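Natterin-like protein (Lethenteron camtschaticum, PDB 6IUL) is a pore-forming cytotoxin of lamprey immunity that probably binds glycans through its jacalin-like lectin domain and perforates target membranes through its aerolysin-like part. Local coordinates at residues E170-Y176 with T261-N267; E248-F252 with K306-V310. All coordinates share one frame; numbering follows the deposited sequence.

In the fold
The molecule joins a jacalin-like lectin region to a long, strand-rich, aerolysin/ETX-like part, within which the chain supplies the four segments in the order 170-176, 248-252, 261-267 and 306-310. Interaction 1 closes a loop of 84 residues by pairing strand 166-178 with strand 260-285. Interaction 2 closes one of 53 residues by packing strand 241-256 against strand 290-313. Because 248-252 lies inside the first loop and 306-310 beyond it, the two closures cross. Their centres are about 11 Å apart, and they meet directly: 261-267 probably hydrogen-bonds to 306-310 through Val265 with Val310 and Asn267 with Thr308, while Ile171 packs on Met307.

Interaction 1 (E170-Y176 with T261-N267); sequences EIKEMEY and TVTVVAN
A classic beta bulge, in which Ile171 and Lys172 both face Ala266, interrupts the antiparallel pairing of 170-176 with 261-267 in the elongated, aerolysin-like part of the molecule. Ala266 O takes two N-H groups there: Ile171 N comes close, at 2.6 Å from Ala266 O, while Lys172 N makes a weak bond, 3.3 Å from the same oxygen. Beyond the bulge the pairing is regular. Met174 and Val264 bond in both directions, and Val264 N sits 2.8 Å from Met174 O with an almost straight N-H...O angle of 178°; Tyr176 and Val262 repeat the pattern. One face carries Glu170, Glu173 and Glu175 beside Asn267, Val265 and Thr263. Glu170 lies alongside Asn267, their carboxylate and amide planes 40° apart, and its CG methylene touches Asn267 OD1 at 3.3 Å. The extended chain of Glu173 crosses Val265, with CG 4.0 Å from Val265 CG2, and brings OE2 to 3.6 Å from Thr263 CG2. Glu175 meets Thr261 through carbon, CG to CG2 at 3.5 Å. On the other face, with CG beside its own backbone N (chi1 -59°), Tyr176 lays its ring edge-on to Val264, CE2 to CG2 at 3.8 Å. Tyr176 and Val264 both pack on Phe188 of strand 184-200, and Lys172 makes a cation-pi contact with that ring. The Lys172 ammonium hydrogen-bonds Glu189 O and forms a salt bridge with Asp118 of the second subunit, as Glu170 OE2 does with Lys76 of that subunit. The backbone thus supplies the hydrogen bonds between the strands. Glu170 and Glu175 touch the partner strand chiefly through methylenes, Glu173 also through a carboxylate oxygen; Glu170 turns its charged end to the second subunit, and Lys172 divides its own between that subunit and strand 184-200.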
loop_
_atom_site.group_PDB
_atom_site.type_symbol
_atom_site.label_atom_id
_atom_site.label_comp_id
_atom_site.label_asym_id
_atom_site.label_seq_id
_atom_site.Cartn_x
_atom_site.Cartn_y
_atom_site.Cartn_z
ATOM N N GLU A 170 -22.030 8.409 13.700
ATOM C CA GLU A 170 -22.884 7.382 14.244
ATOM C C GLU A 170 -22.677 6.093 13.440
ATOM O O GLU A 170 -22.498 6.087 12.242
ATOM C CB GLU A 170 -24.329 7.803 14.178
ATOM C CG GLU A 170 -24.752 8.906 15.140
ATOM C CD GLU A 170 -26.295 9.129 15.112
ATOM O OE1 GLU A 170 -26.791 9.863 16.003
ATOM O OE2 GLU A 170 -27.024 8.578 14.207
ATOM N N ILE A 171 -22.663 4.981 14.124
ATOM C CA ILE A 171 -22.462 3.718 13.464
ATOM C C ILE A 171 -23.741 2.880 13.531
ATOM O O ILE A 171 -24.112 2.186 12.565
ATOM C CB ILE A 171 -21.332 2.943 14.152
ATOM C CG1 ILE A 171 -20.028 3.701 13.989
ATOM C CG2 ILE A 171 -21.217 1.505 13.580
ATOM C CD1 ILE A 171 -18.942 3.210 14.910
ATOM N N LYS A 172 -24.406 2.881 14.673
ATOM C CA LYS A 172 -25.554 1.962 14.828
ATOM C C LYS A 172 -26.519 2.465 15.870
ATOM O O LYS A 172 -26.095 3.044 16.915
ATOM C CB LYS A 172 -25.060 0.565 15.215
ATOM C CG LYS A 172 -26.186 -0.454 15.477
ATOM C CD LYS A 172 -25.653 -1.857 15.740
ATOM C CE LYS A 172 -26.798 -2.851 15.973
ATOM N NZ LYS A 172 -26.322 -4.229 16.203
ATOM N N GLU A 173 -27.796 2.213 15.633
ATOM C CA GLU A 173 -28.813 2.577 16.644
ATOM C C GLU A 173 -29.757 1.436 16.853
ATOM O O GLU A 173 -30.311 0.864 15.879
ATOM C CB GLU A 173 -29.615 3.823 16.231
ATOM C CG GLU A 173 -30.686 4.238 17.236
ATOM C CD GLU A 173 -31.296 5.633 16.934
ATOM O OE1 GLU A 173 -30.675 6.441 16.210
ATOM O OE2 GLU A 173 -32.391 5.965 17.435
ATOM N N MET A 174 -29.994 1.131 18.114
ATOM C CA MET A 174 -30.900 0.056 18.459
ATOM C C MET A 174 -31.744 0.494 19.662
ATOM O O MET A 174 -31.299 1.244 20.537
ATOM C CB MET A 174 -30.074 -1.213 18.749
ATOM C CG MET A 174 -30.844 -2.483 19.013
ATOM S SD MET A 174 -32.263 -2.716 17.931
ATOM C CE MET A 174 -33.071 -4.081 18.793
ATOM N N GLU A 175 -32.950 -0.015 19.739
ATOM C CA GLU A 175 -33.844 0.369 20.839
ATOM C C GLU A 175 -34.314 -0.886 21.607
ATOM O O GLU A 175 -34.613 -1.929 21.013
ATOM C CB GLU A 175 -35.041 1.130 20.280
ATOM C CG GLU A 175 -36.041 1.624 21.322
ATOM C CD GLU A 175 -37.269 2.285 20.664
ATOM O OE1 GLU A 175 -37.171 3.485 20.331
ATOM O OE2 GLU A 175 -38.276 1.597 20.438
ATOM N N TYR A 176 -34.344 -0.763 22.922
ATOM C CA TYR A 176 -34.746 -1.854 23.808
ATOM C C TYR A 176 -35.919 -1.359 24.626
ATOM O O TYR A 176 -35.787 -0.373 25.361
ATOM C CB TYR A 176 -33.580 -2.239 24.735
ATOM C CG TYR A 176 -32.365 -2.684 23.976
ATOM C CD1 TYR A 176 -32.263 -3.992 23.495
ATOM C CD2 TYR A 176 -31.335 -1.808 23.698
ATOM C CE1 TYR A 176 -31.150 -4.420 22.779
ATOM C CE2 TYR A 176 -30.235 -2.217 22.950
ATOM C CZ TYR A 176 -30.144 -3.504 22.490
ATOM O OH TYR A 176 -29.053 -3.863 21.730
ATOM N N THR A 261 -37.823 2.498 28.089
ATOM C CA THR A 261 -37.139 2.319 26.847
ATOM C C THR A 261 -35.690 2.797 26.985
ATOM O O THR A 261 -35.425 3.840 27.582
ATOM C CB THR A 261 -37.854 3.122 25.751
ATOM O OG1 THR A 261 -39.199 2.641 25.600
ATOM C CG2 THR A 261 -37.125 3.033 24.374
ATOM N N VAL A 262 -34.751 2.027 26.430
ATOM C CA VAL A 262 -33.348 2.453 26.381
ATOM C C VAL A 262 -32.945 2.444 24.906
ATOM O O VAL A 262 -33.125 1.441 24.193
ATOM C CB VAL A 262 -32.414 1.554 27.186
ATOM C CG1 VAL A 262 -30.966 1.988 27.007
ATOM C CG2 VAL A 262 -32.771 1.606 28.649
ATOM N N THR A 263 -32.423 3.559 24.441
ATOM C CA THR A 263 -32.023 3.682 23.044
ATOM C C THR A 263 -30.504 3.789 23.078
ATOM O O THR A 263 -29.920 4.587 23.823
ATOM C CB THR A 263 -32.668 4.922 22.354
ATOM O OG1 THR A 263 -34.113 4.881 22.465
ATOM C CG2 THR A 263 -32.372 4.922 20.892
ATOM N N VAL A 264 -29.849 2.949 22.301
ATOM C CA VAL A 264 -28.369 2.886 22.303
ATOM C C VAL A 264 -27.847 3.300 20.952
ATOM O O VAL A 264 -28.270 2.777 19.897
ATOM C CB VAL A 264 -27.886 1.478 22.590
ATOM C CG1 VAL A 264 -26.376 1.402 22.555
ATOM C CG2 VAL A 264 -28.435 1.006 23.921
ATOM N N VAL A 265 -26.947 4.263 20.980
ATOM C CA VAL A 265 -26.283 4.719 19.738
ATOM C C VAL A 265 -24.790 4.496 19.868
ATOM O O VAL A 265 -24.168 4.953 20.819
ATOM C CB VAL A 265 -26.543 6.191 19.468
ATOM C CG1 VAL A 265 -25.840 6.617 18.201
ATOM C CG2 VAL A 265 -28.048 6.453 19.354
ATOM N N ALA A 266 -24.238 3.758 18.910
ATOM C CA ALA A 266 -22.802 3.565 18.813
ATOM C C ALA A 266 -22.164 4.573 17.863
ATOM O O ALA A 266 -22.647 4.775 16.734
ATOM C CB ALA A 266 -22.466 2.133 18.370
ATOM N N ASN A 267 -21.057 5.130 18.345
ATOM C CA ASN A 267 -20.293 6.194 17.669
ATOM C C ASN A 267 -18.782 5.867 17.588
ATOM O O ASN A 267 -18.260 5.003 18.309
ATOM C CB ASN A 267 -20.431 7.527 18.401
ATOM C CG ASN A 267 -21.858 7.987 18.503
ATOM O OD1 ASN A 267 -22.520 8.246 17.481
ATOM N ND2 ASN A 267 -22.371 8.076 19.752
#

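Interaction 2 (E248-F252 with K306-V310); sequences ETLTF and KMTAV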
loop_
_atom_site.group_PDB
_atom_site.type_symbol
_atom_site.label_atom_id
_atom_site.label_comp_id
_atom_site.label_asym_id
_atom_site.label_seq_id
_atom_site.Cartn_x
_atom_site.Cartn_y
_atom_site.Cartn_z
ATOM N N GLU A 248 -13.164 -2.183 13.924
ATOM C CA GLU A 248 -13.406 -1.783 15.320
ATOM C C GLU A 248 -14.726 -2.425 15.818
ATOM O O GLU A 248 -15.682 -2.596 15.046
ATOM C CB GLU A 248 -13.441 -0.258 15.418
ATOM C CG GLU A 248 -12.782 0.288 16.674
ATOM C CD GLU A 248 -11.284 0.027 16.781
ATOM O OE1 GLU A 248 -10.835 -0.257 17.896
ATOM O OE2 GLU A 248 -10.567 0.108 15.774
ATOM N N THR A 249 -14.746 -2.845 17.084
ATOM C CA THR A 249 -15.913 -3.495 17.660
ATOM C C THR A 249 -16.265 -2.924 19.021
ATOM O O THR A 249 -15.426 -2.326 19.690
ATOM C CB THR A 249 -15.761 -5.022 17.807
ATOM O OG1 THR A 249 -14.765 -5.321 18.778
ATOM C CG2 THR A 249 -15.382 -5.651 16.483
ATOM N N LEU A 250 -17.512 -3.170 19.429
ATOM C CA LEU A 250 -17.980 -2.779 20.740
ATOM C C LEU A 250 -19.096 -3.701 21.170
ATOM O O LEU A 250 -20.007 -3.967 20.386
ATOM C CB LEU A 250 -18.483 -1.328 20.684
ATOM C CG LEU A 250 -18.997 -0.723 21.987
ATOM C CD1 LEU A 250 -17.957 -0.678 23.088
ATOM C CD2 LEU A 250 -19.525 0.671 21.704
ATOM N N THR A 251 -19.030 -4.199 22.401
ATOM C CA THR A 251 -20.108 -5.007 22.962
ATOM C C THR A 251 -20.253 -4.725 24.467
ATOM O O THR A 251 -19.263 -4.546 25.166
ATOM C CB THR A 251 -19.907 -6.491 22.708
ATOM O OG1 THR A 251 -21.048 -7.207 23.170
ATOM C CG2 THR A 251 -18.688 -7.050 23.436
ATOM N N PHE A 252 -21.489 -4.694 24.953
ATOM C CA PHE A 252 -21.756 -4.494 26.372
ATOM C C PHE A 252 -23.217 -4.857 26.694
ATOM O O PHE A 252 -24.061 -4.867 25.811
ATOM C CB PHE A 252 -21.473 -3.035 26.802
ATOM C CG PHE A 252 -22.230 -2.015 25.996
ATOM C CD1 PHE A 252 -21.715 -1.505 24.824
ATOM C CD2 PHE A 252 -23.476 -1.553 26.430
ATOM C CE1 PHE A 252 -22.435 -0.562 24.086
ATOM C CE2 PHE A 252 -24.180 -0.612 25.712
ATOM C CZ PHE A 252 -23.654 -0.127 24.538
ATOM N N LYS A 306 -11.433 4.753 19.715
ATOM C CA LYS A 306 -12.225 3.535 20.015
ATOM C C LYS A 306 -13.709 3.836 19.843
ATOM O O LYS A 306 -14.138 4.986 19.997
ATOM C CB LYS A 306 -11.952 3.015 21.448
ATOM C CG LYS A 306 -10.620 2.236 21.630
ATOM C CD LYS A 306 -10.200 1.594 20.300
ATOM C CE LYS A 306 -8.959 0.720 20.307
ATOM N NZ LYS A 306 -9.230 -0.616 20.885
ATOM N N MET A 307 -14.494 2.825 19.478
ATOM C CA MET A 307 -15.920 2.920 19.466
ATOM C C MET A 307 -16.454 3.159 20.868
ATOM O O MET A 307 -16.022 2.521 21.788
ATOM C CB MET A 307 -16.570 1.647 18.931
ATOM C CG MET A 307 -16.467 1.509 17.445
ATOM S SD MET A 307 -17.398 0.099 16.871
ATOM C CE MET A 307 -16.911 0.234 15.202
ATOM N N THR A 308 -17.442 4.041 20.973
ATOM C CA THR A 308 -18.158 4.267 22.242
ATOM C C THR A 308 -19.665 4.219 21.994
ATOM O O THR A 308 -20.119 4.086 20.856
ATOM C CB THR A 308 -17.782 5.653 22.808
ATOM O OG1 THR A 308 -18.132 6.654 21.829
ATOM C CG2 THR A 308 -16.239 5.718 23.123
ATOM N N ALA A 309 -20.446 4.333 23.058
ATOM C CA ALA A 309 -21.888 4.323 22.915
ATOM C C ALA A 309 -22.581 5.218 23.942
ATOM O O ALA A 309 -22.088 5.441 25.040
ATOM C CB ALA A 309 -22.392 2.895 23.013
ATOM N N VAL A 310 -23.708 5.776 23.528
ATOM C CA VAL A 310 -24.583 6.519 24.430
ATOM C C VAL A 310 -25.909 5.731 24.601
ATOM O O VAL A 310 -26.571 5.379 23.601
ATOM C CB VAL A 310 -24.870 7.914 23.876
ATOM C CG1 VAL A 310 -25.845 8.637 24.798
ATOM C CG2 VAL A 310 -23.577 8.726 23.740
#
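The side chains of Glu248 and Met307 run antiparallel, each passing the other, and their overlap opens the contact at one end. Met307 has CG beside its backbone N (chi1 -75°) and is extended beyond it, which carries the terminal methyl over the backbone of the facing strand: Met307 CE lies 3.1 Å from Glu248 O and 3.5 Å from Glu248 CB. A bend at chi2 (64°) turns the Glu248 carboxylate off from the thioether, and the side chain stands roughly perpendicular to that of Lys306. Glu248 OE1 rests against the lysine methylenes, 3.1 Å from Lys306 CD, and forms a rather long salt bridge, 3.4 Å to Lys306 NZ; the other oxygen, OE2, is held by Lys246, a second cation that probably helps stabilise the negative charge. The two segments are not hydrogen-bonded neighbours here. Strand 184-200 pairs with both 241-256 and 290-313, and 290-313 pairs with 260-285, so the two segments face each other across a curled sheet and meet through side chains, in the elongated beta body of an aerolysin-like pore former; the axes of 248-252 and 308-310 come no nearer than 8.3 Å and diverge by 45°. Leu250 points toward 306-310. Leu250 CB meets Met307 CB at 3.9 Å, while Leu250 CD2 leans over the Thr308 carbonyl carbon, 3.6 Å away, and also touches the Ala309 methyl. Phe252 closes the far end: its ring approaches obliquely, CE1 and CZ each 3.6 Å from Ala309 CB, and the same ring meets that of Phe188 and packs on Val264 of strand 260-285.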